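PDB 1BYF: lectin from Polyandrocarpa misakiensis, which binds galactose in a calcium-dependent manner as a homodimeric C-type lectin and takes part in the tunicate's defence against microorganisms. Local coordinates for residues D9-Y14 / A114-C119; V55-L60 / L95-W100. One frame throughout, in Å; residues are numbered along the deposited sequence.

Contact 1 of 2, residues D9-Y14 / A114-C119; sequences DETMNY and ARRVIC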
# COMPACT_ATOMS: atom_id res chain seq x y z
N ASP A 9 2.21 9.68 0.29
CA ASP A 9 2.72 10.57 1.33
C ASP A 9 2.33 12.02 1.06
O ASP A 9 2.53 12.88 1.91
CB ASP A 9 4.24 10.48 1.45
CG ASP A 9 4.62 9.23 2.24
OD1 ASP A 9 3.96 8.99 3.27
OD2 ASP A 9 5.57 8.54 1.82
N GLU A 10 1.78 12.27 -0.12
CA GLU A 10 1.30 13.58 -0.52
C GLU A 10 0.05 13.95 0.27
O GLU A 10 -0.84 13.11 0.29
CB GLU A 10 0.81 13.46 -1.97
CG GLU A 10 1.74 13.96 -3.04
CD GLU A 10 1.15 15.19 -3.72
OE1 GLU A 10 0.34 15.01 -4.66
OE2 GLU A 10 1.51 16.31 -3.30
N THR A 11 -0.03 15.14 0.84
CA THR A 11 -1.22 15.51 1.59
C THR A 11 -2.14 16.46 0.83
O THR A 11 -1.70 17.24 -0.01
CB THR A 11 -0.80 16.17 2.92
OG1 THR A 11 -0.00 17.31 2.59
CG2 THR A 11 0.02 15.20 3.75
N MET A 12 -3.42 16.39 1.15
CA MET A 12 -4.46 17.17 0.53
C MET A 12 -5.71 17.21 1.43
O MET A 12 -5.81 16.40 2.35
CB MET A 12 -5.00 16.46 -0.72
CG MET A 12 -4.36 16.62 -2.06
SD MET A 12 -4.50 15.00 -2.91
CE MET A 12 -2.89 14.35 -2.47
N ASN A 13 -6.64 18.06 1.01
CA ASN A 13 -7.93 18.09 1.70
C ASN A 13 -8.74 16.92 1.14
O ASN A 13 -8.32 16.25 0.20
CB ASN A 13 -8.65 19.42 1.58
CG ASN A 13 -8.94 19.87 0.16
OD1 ASN A 13 -9.14 19.05 -0.74
ND2 ASN A 13 -8.96 21.19 -0.05
N TYR A 14 -9.90 16.67 1.72
CA TYR A 14 -10.76 15.57 1.32
C TYR A 14 -11.23 15.62 -0.12
O TYR A 14 -11.16 14.59 -0.81
CB TYR A 14 -11.94 15.51 2.29
CG TYR A 14 -12.90 14.37 2.03
CD1 TYR A 14 -12.60 13.10 2.49
CD2 TYR A 14 -14.08 14.56 1.33
CE1 TYR A 14 -13.46 12.04 2.27
CE2 TYR A 14 -14.95 13.51 1.11
CZ TYR A 14 -14.63 12.25 1.58
OH TYR A 14 -15.47 11.18 1.37
N ALA A 114 -5.12 19.02 5.59
CA ALA A 114 -4.25 18.24 4.73
C ALA A 114 -3.95 16.88 5.35
O ALA A 114 -3.51 16.79 6.51
CB ALA A 114 -2.93 18.97 4.52
N ARG A 115 -4.19 15.81 4.61
CA ARG A 115 -3.88 14.47 5.12
C ARG A 115 -3.41 13.60 3.94
O ARG A 115 -3.64 13.96 2.80
CB ARG A 115 -5.05 13.78 5.81
CG ARG A 115 -5.97 14.74 6.54
CD ARG A 115 -7.08 13.97 7.26
NE ARG A 115 -6.88 14.16 8.69
CZ ARG A 115 -7.27 15.22 9.39
NH1 ARG A 115 -7.95 16.21 8.84
NH2 ARG A 115 -6.98 15.24 10.68
N ARG A 116 -2.79 12.49 4.30
CA ARG A 116 -2.30 11.56 3.28
C ARG A 116 -3.49 10.89 2.61
O ARG A 116 -4.63 11.01 3.05
CB ARG A 116 -1.31 10.58 3.90
CG ARG A 116 0.07 11.18 4.16
CD ARG A 116 0.94 10.24 4.97
NE ARG A 116 2.35 10.63 4.95
CZ ARG A 116 2.88 11.69 5.55
NH1 ARG A 116 2.13 12.53 6.26
NH2 ARG A 116 4.18 11.92 5.43
N VAL A 117 -3.22 10.19 1.52
CA VAL A 117 -4.27 9.58 0.72
C VAL A 117 -4.08 8.09 0.48
O VAL A 117 -2.97 7.60 0.27
CB VAL A 117 -4.32 10.30 -0.65
CG1 VAL A 117 -5.48 9.78 -1.50
CG2 VAL A 117 -4.46 11.81 -0.45
N ILE A 118 -5.20 7.39 0.49
CA ILE A 118 -5.27 5.96 0.23
C ILE A 118 -6.35 5.73 -0.84
O ILE A 118 -7.50 6.11 -0.62
CB ILE A 118 -5.64 5.12 1.46
CG1 ILE A 118 -4.69 5.45 2.61
CG2 ILE A 118 -5.59 3.63 1.13
CD1 ILE A 118 -5.08 4.79 3.92
N CYS A 119 -5.94 5.14 -1.95
CA CYS A 119 -6.87 4.84 -3.02
C CYS A 119 -7.00 3.33 -3.20
O CYS A 119 -6.08 2.58 -2.86
CB CYS A 119 -6.43 5.42 -4.36
SG CYS A 119 -5.91 7.15 -4.32
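A single antiparallel beta bridge, M12 with R115, ties the short strand 10-12 to the start of the last strand of the C-type lectin domain. M12 N donates to R115 O at 2.9 Å, and R115 N donates back to M12 O at 2.8 Å from above the carbonyl plane. The two strands run 106° apart, and the pairing stops after this pair. T11 CA packs against R115 O at 3.1 Å in a CA-H...O contact, and A114 CA makes a longer one to M12 O, which also accepts from W54 NE1. E10 O lies against R116 CA and V117 CG2, buried without a polar partner in the model. This brings the chain just ahead of helix 14-22, N-capped by N13 through D16 N, onto strand 115-122. Where the chain enters strand 10-12, R116 and D9 form a salt bridge: the R116 chain runs extended from CG to NE, which meets D9 OD1 at 2.8 Å, nearly straight at 171°. The acceptor lies in the guanidinium plane, met on its anti side, while D9 O lies over one guanidinium face, displaced toward its rim. K49 NZ makes a second salt bridge to D9 OD1, and D9 OD2 accepts from Y3 N of the second subunit. M12 bends at chi2 and chi3, and its CE touches V117 CG2 at 3.6 Å, the side chains crossing at about a right angle; V117 also touches A17 and C21 of helix 14-22.

Contact 2 of 2, residues V55-L60 / L95-W100; sequences VGADNL and LCVQIW. With ACT (acetate ion), chain F.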
# COMPACT_ATOMS: atom_id res chain seq x y z
N VAL A 55 -9.94 8.62 4.15
CA VAL A 55 -10.62 7.41 3.70
C VAL A 55 -11.89 7.91 3.00
O VAL A 55 -12.27 9.08 3.17
CB VAL A 55 -10.95 6.34 4.74
CG1 VAL A 55 -9.68 5.82 5.41
CG2 VAL A 55 -11.94 6.81 5.79
N GLY A 56 -12.52 7.07 2.20
CA GLY A 56 -13.67 7.46 1.43
C GLY A 56 -15.01 7.42 2.14
O GLY A 56 -15.90 6.69 1.70
N ALA A 57 -15.17 8.20 3.20
CA ALA A 57 -16.45 8.25 3.91
C ALA A 57 -16.71 9.67 4.38
O ALA A 57 -15.77 10.42 4.68
CB ALA A 57 -16.49 7.25 5.05
N ASP A 58 -17.99 10.06 4.40
CA ASP A 58 -18.36 11.41 4.82
C ASP A 58 -19.85 11.49 5.10
O ASP A 58 -20.57 10.52 4.87
CB ASP A 58 -17.95 12.40 3.73
CG ASP A 58 -18.66 12.15 2.41
OD1 ASP A 58 -19.89 12.37 2.35
OD2 ASP A 58 -18.03 11.74 1.42
N ASN A 59 -20.32 12.63 5.63
CA ASN A 59 -21.74 12.80 5.94
C ASN A 59 -22.41 13.78 4.98
O ASN A 59 -23.48 14.31 5.29
CB ASN A 59 -21.87 13.32 7.37
CG ASN A 59 -21.55 14.79 7.53
OD1 ASN A 59 -21.00 15.46 6.65
ND2 ASN A 59 -21.90 15.34 8.69
N LEU A 60 -21.78 14.07 3.85
CA LEU A 60 -22.26 15.08 2.92
C LEU A 60 -23.62 14.85 2.28
O LEU A 60 -24.28 15.85 1.94
CB LEU A 60 -21.19 15.35 1.84
CG LEU A 60 -19.80 15.69 2.41
CD1 LEU A 60 -18.78 15.83 1.29
CD2 LEU A 60 -19.85 16.98 3.22
N LEU A 95 -18.90 16.57 7.72
CA LEU A 95 -17.83 15.76 8.29
C LEU A 95 -17.28 14.71 7.34
O LEU A 95 -18.02 13.99 6.67
CB LEU A 95 -18.33 15.11 9.59
CG LEU A 95 -18.78 16.12 10.65
CD1 LEU A 95 -19.66 15.44 11.68
CD2 LEU A 95 -17.56 16.78 11.31
N CYS A 96 -15.96 14.64 7.34
CA CYS A 96 -15.20 13.70 6.52
C CYS A 96 -14.48 12.72 7.43
O CYS A 96 -14.29 13.03 8.61
CB CYS A 96 -14.22 14.47 5.63
SG CYS A 96 -15.14 15.37 4.36
N VAL A 97 -14.13 11.55 6.91
CA VAL A 97 -13.52 10.53 7.76
C VAL A 97 -12.06 10.27 7.39
O VAL A 97 -11.67 10.21 6.23
CB VAL A 97 -14.31 9.21 7.74
CG1 VAL A 97 -13.74 8.18 8.70
CG2 VAL A 97 -15.78 9.47 8.08
N GLN A 98 -11.25 10.14 8.43
CA GLN A 98 -9.84 9.86 8.28
C GLN A 98 -9.45 8.68 9.17
O GLN A 98 -10.17 8.28 10.08
CB GLN A 98 -8.97 11.04 8.75
CG GLN A 98 -9.22 11.34 10.23
CD GLN A 98 -8.10 12.09 10.90
OE1 GLN A 98 -7.03 12.31 10.32
NE2 GLN A 98 -8.30 12.49 12.15
N ILE A 99 -8.24 8.21 8.90
CA ILE A 99 -7.59 7.24 9.77
C ILE A 99 -6.73 8.18 10.64
O ILE A 99 -5.81 8.78 10.12
CB ILE A 99 -6.72 6.21 9.05
CG1 ILE A 99 -7.57 5.18 8.31
CG2 ILE A 99 -5.82 5.51 10.07
CD1 ILE A 99 -6.81 4.35 7.30
N TRP A 100 -7.14 8.34 11.89
CA TRP A 100 -6.48 9.24 12.82
C TRP A 100 -5.25 8.62 13.47
O TRP A 100 -5.36 7.56 14.10
CB TRP A 100 -7.51 9.62 13.88
CG TRP A 100 -7.10 10.63 14.90
CD1 TRP A 100 -6.07 11.52 14.84
CD2 TRP A 100 -7.79 10.90 16.13
NE1 TRP A 100 -6.05 12.30 15.97
CE2 TRP A 100 -7.10 11.93 16.78
CE3 TRP A 100 -8.91 10.34 16.76
CZ2 TRP A 100 -7.48 12.43 18.02
CZ3 TRP A 100 -9.29 10.84 17.99
CH2 TRP A 100 -8.58 11.88 18.61
C ACT F . -6.48 15.14 14.30
O ACT F . -6.23 14.64 13.18
OXT ACT F . -5.61 15.82 14.91
CH3 ACT F . -7.95 15.35 14.70
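The side-chain amide of N59 is gripped at both ends. Its OD1 accepts from L95 N over only 2.6 Å, with the donor above the amide's carbonyl plane, and its ND2 donates to the backbone oxygens of W93 and A64. A chi1 of 76° sets CG between the backbone N and the carbonyl carbon, and chi2 of -12° turns OD1 to L95 N, while N59 N donates to L95 O at 2.9 Å. Next along, D58 and C96 form an antiparallel non-hydrogen-bonded pair, their side chains on the same face and D58 CB 4.1 Å from C96 SG. D58 OD1 accepts from L60 N at 3.0 Å, closing an Asx turn; D58 OD2 has Y14 OH as its partner, and C96 is joined to C111 by a disulfide. Both the N and the O of V97 bond to segment 55-60: V97 N donates to A57 O, and V97 O accepts from V55 N at 3.1 Å. V97 CG2 meets A57 CB at 3.8 Å, while V55 CG1 crosses I99 CG1 at 3.6 Å. Q98 NE2 bonds D107 OD2 and also donates to acetate O at 3.2 Å; this acetate, probably from the crystallisation liquor, lays its CH3 over one face of the W100 ring, toward the rim. Strand 96-100 lies between strands 53-55 and 105-109 in the main sheet, the latter carrying calcium ligands D107 and D108; past the inverse gamma turn at G56, strand 57-58 pairs with strand 68-69, whose W69 covers V55 and A57, and helix 36-49 packs on I99.

How the contacts relate
Contact 2 is buried near the centre of the chain, whereas contact 1 is only partly buried and reaches the second subunit through D9 and E10. Both involve the same six-stranded sheet, through strand 115-122 in contact 1 and strand 96-100 in contact 2, with strand 53-55 paired to both. Contact 1 combines one bridge with a salt bridge at the subunit interface, where D9 sits; contact 2 relies on backbone bonds, a buried side-chain amide and branched apolar residues. The two also meet directly. Y14 OH lies 2.6 Å from D58 OD2, a probable hydrogen bond, and the Y14 ring packs against C96 SG, linking the N-terminal part of helix 14-22 to the disulfide-bonded strand.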